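Local coordinates for protein putative SnoaL-like polyketide cyclase (Shewanella putrefaciens, PDB 3GZB) that is of unconfirmed function but belongs to the SnoaL-like, NTF2-type family and is probably a polyketide cyclase-like enzyme, at residues P20-L25 with L128-R133; S49-K54 with T136-L141; V94-N99 with A122-K127; T34-K39 with L78-N83. One frame throughout, in Å; residues are numbered along the deposited sequence.

Contact 1 of 4, residues P20-L25 with L128-R133; sequences PQEQQL and LDMLNR
The first turn of helix 21-34 packs through Leu25, Glu22 and Gln21 on the end of strand 115-129 and the turn after it, at Leu128, Met130 and Arg133. Leu25 carries most of the contact. Its CG stands anti to the backbone N (chi1 -170°), and the two methyls beyond it divide the work: CD2 meets the selenium of selenomethionine Met130 at 3.8 Å, while CD1 lies 3.6 Å from Arg133 CG. In the Arg133 conformer given, one of two, the same CD1 sits over the centre of one face of the guanidinium, and Leu25 crosses the Arg133 side chain, which is extended from CG to NE, at a slant. Met130 is bent at chi2 and chi3 and crosses Glu22 at about a right angle, its SE 3.9 Å from Glu22 CG; its methyl CE reaches the backbone carbonyl, 3.7 Å from Gln21 O. Helix against curved sheet is the basic layout of the NTF2-like cone, and here the helix start rests on the sheet's end without a hydrogen bond between the segments. Leu128 adds CD1, 3.3 Å from Glu22 O. The turn is braced by an Asx motif: Asp129 OD1 accepts from Asn132 N at 3.3 Å, met from above the carboxylate plane, and Asp129 OD2 takes Asn132 ND2 at 2.8 Å, nearly in the amide plane. Phe44 packs on both Leu25 and Arg133.

Contact 2 of 4, residues S49-K54 with T136-L141; sequences SIFFDK and TEHVDL
Phe51 and His138 lie side by side on one face of a parallel strand pair, 50-53 with 137-141, whose axes run 4.7 Å apart. Five backbone bonds join the strands: Ile50 N to Thr136 O, His138 N to Ile50 O, Phe52 N to His138 O, Asp140 N to Phe52 O and Lys54 N to Asp140 O, all between 2.8 and 3.0 Å. In the given one of two Phe51 conformers, the rim carbon CE2 lies over one face of the imidazole, 3.3 Å from His138 ND1; the two planes are turned 38° apart, an oblique pairing. On the same face His138 NE2 gives its hydrogen to Asp140 OD1 at 2.8 Å; the oxygen lies in the imidazole plane, but the donor comes from above the carboxylate plane. His138 ND1 bonds Tyr29 OH and Asp140 OD1 also bonds Thr124 OG1, so both ring nitrogens have partners. In the cone of the NTF2 fold, His138 thus reaches Tyr29 of helix 21-34, while Asp53 OD2 reaches Tyr144 OH of helix 144-151. A water donates to Asp53 OD2 at 2.7 Å and to Asp140 OD2 at 2.8 Å, bridging the two carboxylates. Apolar contacts hold the other face, where Lys54 and Glu137 each have a second conformer: in those given, Lys54 CD touches Val139 CG1 at 3.7 Å, Lys54 CG sits over the centre of the Phe52 ring, and Ile50 runs beside Glu137. There Lys54 and Leu141 also pack on Leu93 of the second subunit.

Contact 3 of 4, residues V94-N99 with A122-K127; sequences VVMIGN and AVTSLK
Met96, a selenomethionine, reaches across the strand pair to Leu126 and Thr124 with its end methyl. CG is anti to the carbonyl carbon (chi1 -63°), and the later bend at chi3 (-74°) turns CE toward the neighbouring strand, where it lies 3.8 Å from Leu126 CG and also 3.8 Å from Thr124 CG2. Met30 and Ala26 of helix 21-34 pack on this same face, against Met96 and Leu126 respectively. The opposite face is lined by Val95, Ile97, Val123 and Ser125. Within the pair the side chains approach less closely here: Val95 CG1 comes to 4.2 Å from Val123 CG1, and Ile97 CG1 stands 4.4 Å from Val123 CG2. Leu141 of the second subunit packs on Val95, and its Val123 on Ile97, so this face belongs to the dimer interface. Between the faces, Val94, Met96 and Gly98 each exchange two backbone hydrogen bonds with Leu126, Thr124 and Ala122. Val94 N to Leu126 O, 2.8 Å, is almost straight at 174°. Beside the non-hydrogen-bonded pair Val95-Ser125, Ser125 CA approaches Val94 O at 3.1 Å in a CA-H...O contact. On the Met96 face the buried Thr124 OG1 bonds Tyr100 OH as well as Asp140, leaving CG2 for the selenomethionine methyl CE. Two long antiparallel strands with a helix on one face and a second subunit on the other are characteristic of the curved sheet of dimeric NTF2-like proteins.

Contact 4 of 4, residues T34-K39 with L78-N83; sequences TEHDYK and LEYDFN. With EDO (1,2-ethanediol), chain M.
The Tyr80 ring takes Thr34 on one face and His36 at its edge. Thr34 CA stands over that face in a CH-pi contact, 4.0 Å from the ring centroid and displaced toward the rim, while the methyl CG2 touches Tyr80 CE2 at 3.7 Å. Tyr80 CG lies between the backbone N and the carbonyl carbon (chi1 62°). The ring's OH bonds a bound methylpentanediol, probably from the crystallisation liquor. His36 meets Tyr80 CE1 through NE2 at 3.7 Å, with the ring planes 52° apart. At the imidazole edge, near its plane, His36 CE1 approaches Leu78 O at 3.2 Å; NE2 is hydrogen-bonded to His74 ND1. One backbone bond joins the segments, Tyr80 N to Thr34 O at 3.2 Å. That carbonyl is also approached by Glu79 CG at 3.4 Å. In the Glu35 conformer given, one of two, the side chains of Glu35 and Glu79 run side by side, pointing the same way, their carboxylate planes turned 64° apart. A water then donates to Glu35 OE2 at 2.7 Å and to Glu79 OE2 at 2.6 Å, which may ease the repulsion between the two acids. At the Glu79 carbonyl, 1,2-ethanediol, of similar probable origin, donates from O1 to Glu79 O; it is also bonded to Lys103 N. His36, with positive phi, ends helix 21-34 in a Schellman motif, and Asp37 then N-caps helix 38-42. Tyr80 stacks on Phe102, and Phe82 on Tyr100, where strand 81-84 joins strand 93-103.

Overall arrangement
Contacts 2 and 3 lie in one curved sheet, their centres 10 Å apart, and are coupled directly: Leu141 N and Val123 O are 2.8 Å apart, probably hydrogen-bonded, and Leu126 CD2 packs on His138 CG. Both touch the second subunit. Contact 1 shares strand 115-129 with contact 3, where Leu128 CD1 meets Val94 CG2, and reaches contact 2 through Asp129. Contacts 1 and 4 hold the beginning and end of helix 21-34, with centres about 19 Å apart. Contact 4 joins contact 3 through Phe82 on Met96. Bound methylpentanediol, probably from the crystallisation liquor, lies near Tyr80 and near Asp53 and may mark a pocket, although no active site is established.

Contact 1 of 4, residues P20-L25 with L128-R133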
# COMPACT_ATOMS: atom_id res chain seq x y z
N PRO A 20 8.63 -2.53 15.92
CA PRO A 20 9.46 -1.35 15.78
C PRO A 20 8.76 -0.09 16.30
O PRO A 20 7.52 0.02 16.21
CB PRO A 20 9.61 -1.27 14.27
CG PRO A 20 9.57 -2.68 13.81
CD PRO A 20 8.50 -3.26 14.64
N GLN A 21 9.50 0.85 16.83
CA GLN A 21 8.90 2.07 17.35
C GLN A 21 8.05 2.83 16.31
O GLN A 21 7.09 3.51 16.65
CB GLN A 21 9.94 2.98 17.96
CG GLN A 21 10.65 2.40 19.21
CD GLN A 21 9.75 2.25 20.45
OE1 GLN A 21 8.67 2.92 20.61
NE2 GLN A 21 10.20 1.39 21.34
N GLU A 22 8.48 2.78 15.05
CA GLU A 22 7.76 3.48 13.99
C GLU A 22 6.36 2.89 13.82
O GLU A 22 5.36 3.58 13.71
CB GLU A 22 8.56 3.38 12.66
CG GLU A 22 9.93 4.00 12.76
CD GLU A 22 11.04 3.08 13.20
OE1 GLU A 22 10.84 2.00 13.82
OE2 GLU A 22 12.21 3.47 12.91
N GLN A 23 6.28 1.56 13.85
CA GLN A 23 4.96 0.91 13.86
C GLN A 23 4.14 1.25 15.11
O GLN A 23 2.94 1.48 14.99
CB GLN A 23 5.11 -0.59 13.67
CG GLN A 23 5.67 -1.03 12.31
CD GLN A 23 5.74 -2.54 12.19
OE1 GLN A 23 4.97 -3.26 12.82
NE2 GLN A 23 6.68 -3.04 11.37
N GLN A 24 4.77 1.32 16.28
CA GLN A 24 4.04 1.60 17.52
C GLN A 24 3.40 2.97 17.43
O GLN A 24 2.27 3.15 17.86
CB GLN A 24 4.97 1.50 18.73
CG GLN A 24 5.47 0.11 19.05
CD GLN A 24 6.18 0.02 20.37
OE1 GLN A 24 5.68 0.57 21.39
NE2 GLN A 24 7.32 -0.66 20.38
N LEU A 25 4.12 3.91 16.86
CA LEU A 25 3.56 5.25 16.71
C LEU A 25 2.40 5.28 15.71
O LEU A 25 1.40 5.95 15.93
CB LEU A 25 4.64 6.27 16.36
CG LEU A 25 4.22 7.75 16.42
CD1 LEU A 25 3.78 8.16 17.86
CD2 LEU A 25 5.35 8.67 15.91
N LEU A 128 6.54 9.15 8.90
CA LEU A 128 6.60 9.70 10.22
C LEU A 128 7.87 10.51 10.43
O LEU A 128 8.94 10.19 9.88
CB LEU A 128 6.60 8.57 11.25
CG LEU A 128 5.37 7.65 11.13
CD1 LEU A 128 5.54 6.46 12.07
CD2 LEU A 128 4.12 8.34 11.41
N ASP A 129 7.73 11.57 11.22
CA ASP A 129 8.86 12.33 11.80
C ASP A 129 8.93 11.92 13.26
O ASP A 129 8.11 12.36 14.10
CB ASP A 129 8.58 13.83 11.59
CG ASP A 129 9.55 14.75 12.33
OD1 ASP A 129 10.44 14.26 13.05
OD2 ASP A 129 9.36 15.99 12.20
N MSE A 130 9.86 10.99 13.54
CA MSE A 130 9.93 10.36 14.85
C MSE A 130 10.35 11.38 15.93
O MSE A 130 9.80 11.35 17.03
CB MSE A 130 10.79 9.09 14.85
CG MSE A 130 10.33 8.01 13.91
SE MSE A 130 8.60 7.33 14.40
CE MSE A 130 9.05 6.57 16.05
N LEU A 131 11.23 12.30 15.61
CA LEU A 131 11.67 13.33 16.59
C LEU A 131 10.49 14.15 17.10
O LEU A 131 10.35 14.38 18.29
CB LEU A 131 12.72 14.24 15.94
CG LEU A 131 13.15 15.45 16.77
CD1 LEU A 131 13.91 14.98 17.98
CD2 LEU A 131 13.97 16.41 15.91
N ASN A 132 9.62 14.58 16.18
CA ASN A 132 8.51 15.45 16.54
C ASN A 132 7.18 14.73 16.73
O ASN A 132 6.17 15.36 16.95
CB ASN A 132 8.39 16.54 15.47
CG ASN A 132 9.58 17.44 15.45
OD1 ASN A 132 9.85 18.12 16.45
ND2 ASN A 132 10.34 17.45 14.35
N ARG A 133 7.19 13.39 16.62
CA ARG A 133 5.99 12.59 16.83
C ARG A 133 4.85 13.05 15.86
O ARG A 133 3.71 13.27 16.29
CB ARG A 133 5.54 12.67 18.29
CG ARG A 133 4.90 11.44 18.81
CD ARG A 133 4.69 11.54 20.33
NE ARG A 133 4.02 10.35 20.84
CZ ARG A 133 2.71 10.14 20.79
NH1 ARG A 133 1.85 11.00 20.25
NH2 ARG A 133 2.25 9.00 21.27

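Contact 2 of 4, residues S49-K54 with T136-L141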
# COMPACT_ATOMS: atom_id res chain seq x y z
N SER A 49 1.97 18.97 6.99
CA SER A 49 1.50 17.58 6.88
C SER A 49 0.56 17.43 5.68
O SER A 49 -0.21 18.33 5.40
CB SER A 49 0.77 17.12 8.16
OG SER A 49 1.60 17.14 9.30
N ILE A 50 0.63 16.27 5.04
CA ILE A 50 -0.17 15.96 3.87
C ILE A 50 -1.05 14.75 4.17
O ILE A 50 -0.58 13.75 4.74
CB ILE A 50 0.72 15.62 2.71
CG1 ILE A 50 1.50 16.85 2.26
CG2 ILE A 50 -0.10 15.08 1.51
CD1 ILE A 50 2.65 16.51 1.37
N PHE A 51 -2.34 14.84 3.82
CA PHE A 51 -3.26 13.71 3.79
C PHE A 51 -3.64 13.54 2.30
O PHE A 51 -4.27 14.46 1.73
CB PHE A 51 -4.50 13.99 4.66
CG PHE A 51 -5.34 12.76 4.94
CD1 PHE A 51 -6.10 12.19 3.93
CD2 PHE A 51 -5.37 12.19 6.19
CE1 PHE A 51 -6.86 11.05 4.17
CE2 PHE A 51 -6.14 11.05 6.43
CZ PHE A 51 -6.85 10.50 5.41
N PHE A 52 -3.25 12.45 1.67
CA PHE A 52 -3.49 12.24 0.23
C PHE A 52 -4.26 10.95 0.02
O PHE A 52 -3.70 9.86 0.15
CB PHE A 52 -2.14 12.22 -0.50
CG PHE A 52 -2.21 12.30 -2.01
CD1 PHE A 52 -3.36 12.44 -2.70
CD2 PHE A 52 -1.01 12.29 -2.72
CE1 PHE A 52 -3.36 12.54 -4.09
CE2 PHE A 52 -1.01 12.42 -4.10
CZ PHE A 52 -2.20 12.55 -4.77
N ASP A 53 -5.54 11.05 -0.31
CA ASP A 53 -6.27 9.89 -0.82
C ASP A 53 -5.98 9.85 -2.32
O ASP A 53 -6.56 10.61 -3.13
CB ASP A 53 -7.73 9.96 -0.48
CG ASP A 53 -8.51 8.70 -0.97
OD1 ASP A 53 -8.12 8.11 -2.00
OD2 ASP A 53 -9.51 8.40 -0.32
N LYS A 54 -5.03 9.01 -2.68
CA LYS A 54 -4.58 8.95 -4.07
C LYS A 54 -5.63 8.35 -4.96
O LYS A 54 -5.75 8.74 -6.12
CB LYS A 54 -3.25 8.23 -4.25
CG LYS A 54 -2.10 9.01 -3.82
CD LYS A 54 -0.84 8.28 -4.13
CE LYS A 54 -0.48 8.28 -5.61
NZ LYS A 54 0.73 7.44 -5.90
N THR A 136 4.07 13.18 8.57
CA THR A 136 4.37 14.13 7.52
C THR A 136 3.52 13.84 6.27
O THR A 136 3.16 14.77 5.52
CB THR A 136 5.85 14.21 7.21
OG1 THR A 136 6.31 13.02 6.63
CG2 THR A 136 6.67 14.41 8.49
N GLU A 137 3.22 12.56 6.00
CA GLU A 137 2.37 12.20 4.86
C GLU A 137 1.61 10.95 5.16
O GLU A 137 2.18 9.91 5.50
CB GLU A 137 3.18 12.00 3.57
CG GLU A 137 2.32 11.89 2.31
CD GLU A 137 3.09 11.82 0.98
OE1 GLU A 137 4.32 11.48 0.94
OE2 GLU A 137 2.42 12.08 -0.06
N HIS A 138 0.29 11.05 5.01
CA HIS A 138 -0.65 9.94 5.10
C HIS A 138 -1.18 9.71 3.70
O HIS A 138 -1.76 10.63 3.10
CB HIS A 138 -1.75 10.32 6.08
CG HIS A 138 -2.86 9.32 6.23
ND1 HIS A 138 -3.60 9.24 7.38
CD2 HIS A 138 -3.36 8.38 5.39
CE1 HIS A 138 -4.52 8.30 7.24
NE2 HIS A 138 -4.40 7.74 6.05
N VAL A 139 -0.91 8.52 3.13
CA VAL A 139 -1.43 8.17 1.79
C VAL A 139 -2.42 7.03 1.91
O VAL A 139 -2.05 5.97 2.48
CB VAL A 139 -0.33 7.77 0.83
CG1 VAL A 139 -0.94 7.41 -0.54
CG2 VAL A 139 0.72 8.89 0.67
N ASP A 140 -3.64 7.22 1.40
CA ASP A 140 -4.64 6.19 1.33
C ASP A 140 -4.86 5.71 -0.09
O ASP A 140 -4.94 6.51 -1.02
CB ASP A 140 -5.98 6.65 1.87
CG ASP A 140 -6.13 6.51 3.37
OD1 ASP A 140 -5.26 5.93 4.08
OD2 ASP A 140 -7.19 7.04 3.87
N LEU A 141 -4.95 4.39 -0.23
CA LEU A 141 -5.35 3.73 -1.48
C LEU A 141 -6.56 2.88 -1.15
O LEU A 141 -6.41 1.76 -0.64
CB LEU A 141 -4.20 2.88 -2.05
CG LEU A 141 -2.94 3.59 -2.49
CD1 LEU A 141 -1.82 2.57 -2.78
CD2 LEU A 141 -3.20 4.48 -3.69
O HOH W 1 -9.31 8.07 2.36

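Contact 3 of 4, residues V94-N99 with A122-K127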
# COMPACT_ATOMS: atom_id res chain seq x y z
N VAL A 94 5.74 3.55 7.24
CA VAL A 94 4.95 2.42 7.73
C VAL A 94 3.83 2.10 6.72
O VAL A 94 3.13 3.03 6.26
CB VAL A 94 4.32 2.75 9.11
CG1 VAL A 94 3.39 1.58 9.56
CG2 VAL A 94 5.41 3.05 10.16
N VAL A 95 3.70 0.82 6.35
CA VAL A 95 2.75 0.37 5.34
C VAL A 95 1.81 -0.58 5.98
O VAL A 95 2.23 -1.52 6.67
CB VAL A 95 3.46 -0.33 4.17
CG1 VAL A 95 2.45 -0.79 3.08
CG2 VAL A 95 4.51 0.57 3.52
N MSE A 96 0.49 -0.36 5.80
CA MSE A 96 -0.57 -1.18 6.42
C MSE A 96 -1.54 -1.62 5.36
O MSE A 96 -2.04 -0.80 4.61
CB MSE A 96 -1.29 -0.40 7.52
CG MSE A 96 -0.35 -0.05 8.67
SE MSE A 96 -1.06 1.35 9.83
CE MSE A 96 -0.77 2.77 8.65
N ILE A 97 -1.78 -2.92 5.25
CA ILE A 97 -2.68 -3.54 4.30
C ILE A 97 -3.82 -4.12 5.10
O ILE A 97 -3.57 -4.90 6.04
CB ILE A 97 -1.98 -4.67 3.54
CG1 ILE A 97 -0.75 -4.20 2.81
CG2 ILE A 97 -2.99 -5.35 2.59
CD1 ILE A 97 0.17 -5.33 2.23
N GLY A 98 -5.08 -3.80 4.76
CA GLY A 98 -6.18 -4.28 5.53
C GLY A 98 -7.53 -3.87 4.98
O GLY A 98 -7.65 -3.64 3.79
N ASN A 99 -8.56 -3.88 5.83
CA ASN A 99 -9.92 -3.53 5.48
C ASN A 99 -10.42 -2.54 6.52
O ASN A 99 -10.24 -2.76 7.74
CB ASN A 99 -10.88 -4.74 5.45
CG ASN A 99 -10.61 -5.68 4.34
OD1 ASN A 99 -11.08 -5.49 3.23
ND2 ASN A 99 -9.85 -6.74 4.62
N ALA A 122 -8.02 -1.75 1.60
CA ALA A 122 -7.17 -0.56 1.56
C ALA A 122 -5.75 -0.83 1.88
O ALA A 122 -5.41 -1.79 2.55
CB ALA A 122 -7.71 0.47 2.56
N VAL A 123 -4.90 0.06 1.37
CA VAL A 123 -3.52 0.22 1.78
C VAL A 123 -3.40 1.63 2.27
O VAL A 123 -3.78 2.60 1.58
CB VAL A 123 -2.58 -0.03 0.62
CG1 VAL A 123 -1.10 0.15 1.02
CG2 VAL A 123 -2.83 -1.46 0.04
N THR A 124 -2.84 1.79 3.45
CA THR A 124 -2.55 3.11 4.07
C THR A 124 -1.05 3.14 4.41
O THR A 124 -0.55 2.18 5.04
CB THR A 124 -3.38 3.31 5.34
OG1 THR A 124 -4.75 3.39 4.93
CG2 THR A 124 -2.96 4.58 6.11
N SER A 125 -0.34 4.19 4.01
CA SER A 125 1.03 4.37 4.43
C SER A 125 1.15 5.66 5.17
O SER A 125 0.48 6.66 4.89
CB SER A 125 2.01 4.31 3.26
OG SER A 125 1.80 5.39 2.34
N LEU A 126 2.05 5.67 6.15
CA LEU A 126 2.39 6.86 6.94
C LEU A 126 3.88 7.09 6.87
O LEU A 126 4.67 6.18 7.16
CB LEU A 126 1.98 6.70 8.41
CG LEU A 126 0.54 6.32 8.70
CD1 LEU A 126 0.33 6.11 10.21
CD2 LEU A 126 -0.40 7.36 8.15
N LYS A 127 4.28 8.30 6.53
CA LYS A 127 5.66 8.73 6.68
C LYS A 127 5.70 9.56 7.96
O LYS A 127 4.95 10.55 8.09
CB LYS A 127 6.10 9.56 5.46
CG LYS A 127 7.58 9.88 5.41
CD LYS A 127 8.47 8.64 5.34
CE LYS A 127 9.94 9.05 5.15
NZ LYS A 127 10.90 7.97 5.53

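Contact 4 of 4, residues T34-K39 with L78-N83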
# COMPACT_ATOMS: atom_id res chain seq x y z
N THR A 34 -9.41 6.48 13.81
CA THR A 34 -10.58 5.65 13.67
C THR A 34 -11.59 5.83 14.79
O THR A 34 -12.75 5.47 14.61
CB THR A 34 -10.22 4.16 13.47
OG1 THR A 34 -9.59 3.68 14.68
CG2 THR A 34 -9.31 3.90 12.22
N GLU A 35 -11.17 6.39 15.93
CA GLU A 35 -12.02 6.81 17.05
C GLU A 35 -12.52 8.26 16.93
O GLU A 35 -13.24 8.74 17.81
CB GLU A 35 -11.20 6.70 18.37
CG GLU A 35 -10.75 5.28 18.73
CD GLU A 35 -9.65 5.28 19.80
OE1 GLU A 35 -9.32 6.38 20.35
OE2 GLU A 35 -9.11 4.18 20.05
N HIS A 36 -12.12 8.97 15.86
CA HIS A 36 -12.48 10.39 15.70
C HIS A 36 -11.97 11.21 16.88
O HIS A 36 -12.63 12.20 17.30
CB HIS A 36 -14.00 10.55 15.48
CG HIS A 36 -14.55 9.70 14.39
ND1 HIS A 36 -15.26 8.55 14.64
CD2 HIS A 36 -14.49 9.82 13.04
CE1 HIS A 36 -15.66 8.03 13.49
NE2 HIS A 36 -15.17 8.77 12.49
N ASP A 37 -10.79 10.86 17.40
CA ASP A 37 -10.16 11.61 18.49
C ASP A 37 -9.32 12.73 17.91
O ASP A 37 -8.09 12.62 17.80
CB ASP A 37 -9.37 10.68 19.40
CG ASP A 37 -8.66 11.39 20.55
OD1 ASP A 37 -8.84 12.62 20.74
OD2 ASP A 37 -7.89 10.68 21.23
N TYR A 38 -9.98 13.80 17.49
CA TYR A 38 -9.31 14.90 16.79
C TYR A 38 -8.37 15.68 17.69
O TYR A 38 -7.38 16.21 17.19
CB TYR A 38 -10.30 15.85 16.13
CG TYR A 38 -11.23 15.15 15.19
CD1 TYR A 38 -10.77 14.54 14.11
CD2 TYR A 38 -12.58 15.06 15.48
CE1 TYR A 38 -11.64 13.85 13.22
CE2 TYR A 38 -13.44 14.41 14.66
CZ TYR A 38 -12.98 13.81 13.54
OH TYR A 38 -13.87 13.13 12.71
N LYS A 39 -8.63 15.73 18.99
CA LYS A 39 -7.70 16.38 19.92
C LYS A 39 -6.33 15.72 19.88
O LYS A 39 -5.28 16.40 19.76
CB LYS A 39 -8.29 16.38 21.36
CG LYS A 39 -7.41 17.16 22.30
CD LYS A 39 -7.88 17.11 23.77
CE LYS A 39 -6.83 17.75 24.70
NZ LYS A 39 -6.66 16.98 25.98
N LEU A 78 -19.92 6.50 13.33
CA LEU A 78 -19.49 5.89 14.58
C LEU A 78 -18.04 5.44 14.48
O LEU A 78 -17.49 5.36 13.36
CB LEU A 78 -20.41 4.70 14.92
CG LEU A 78 -21.89 5.05 15.13
CD1 LEU A 78 -22.70 3.72 15.37
CD2 LEU A 78 -22.05 6.05 16.26
N GLU A 79 -17.41 5.08 15.59
CA GLU A 79 -16.05 4.54 15.50
C GLU A 79 -16.02 3.43 14.46
O GLU A 79 -16.94 2.60 14.39
CB GLU A 79 -15.57 3.98 16.85
CG GLU A 79 -14.24 3.27 16.78
CD GLU A 79 -13.64 2.89 18.13
OE1 GLU A 79 -14.28 3.17 19.17
OE2 GLU A 79 -12.52 2.29 18.11
N TYR A 80 -14.96 3.41 13.65
CA TYR A 80 -14.74 2.39 12.65
C TYR A 80 -13.44 1.67 12.94
O TYR A 80 -12.67 2.09 13.79
CB TYR A 80 -14.80 2.95 11.24
CG TYR A 80 -13.78 3.99 10.87
CD1 TYR A 80 -13.87 5.30 11.33
CD2 TYR A 80 -12.76 3.68 9.98
CE1 TYR A 80 -12.95 6.28 10.96
CE2 TYR A 80 -11.83 4.65 9.59
CZ TYR A 80 -11.97 5.96 10.06
OH TYR A 80 -11.09 6.96 9.68
N ASP A 81 -13.23 0.53 12.29
CA ASP A 81 -12.04 -0.28 12.56
C ASP A 81 -11.17 -0.40 11.34
O ASP A 81 -11.68 -0.41 10.20
CB ASP A 81 -12.41 -1.67 13.05
CG ASP A 81 -13.14 -1.65 14.38
OD1 ASP A 81 -12.92 -0.74 15.21
OD2 ASP A 81 -13.96 -2.57 14.57
N PHE A 82 -9.87 -0.47 11.56
CA PHE A 82 -8.94 -0.84 10.53
C PHE A 82 -8.44 -2.23 10.90
O PHE A 82 -7.71 -2.37 11.89
CB PHE A 82 -7.81 0.16 10.38
CG PHE A 82 -6.89 -0.05 9.21
CD1 PHE A 82 -7.30 -0.56 8.00
CD2 PHE A 82 -5.62 0.41 9.31
CE1 PHE A 82 -6.45 -0.64 6.94
CE2 PHE A 82 -4.75 0.34 8.22
CZ PHE A 82 -5.18 -0.21 7.05
N ASN A 83 -8.90 -3.24 10.17
CA ASN A 83 -8.58 -4.63 10.45
C ASN A 83 -7.43 -4.97 9.54
O ASN A 83 -7.60 -5.17 8.32
CB ASN A 83 -9.80 -5.49 10.23
CG ASN A 83 -10.89 -5.21 11.22
OD1 ASN A 83 -10.63 -5.05 12.40
ND2 ASN A 83 -12.13 -5.12 10.75
C1 EDO M . -17.17 -1.00 13.08
O1 EDO M . -17.79 0.30 12.87
C2 EDO M . -17.25 -1.40 14.53
O2 EDO M . -18.65 -1.71 14.64
O HOH W 2 -10.65 1.91 19.93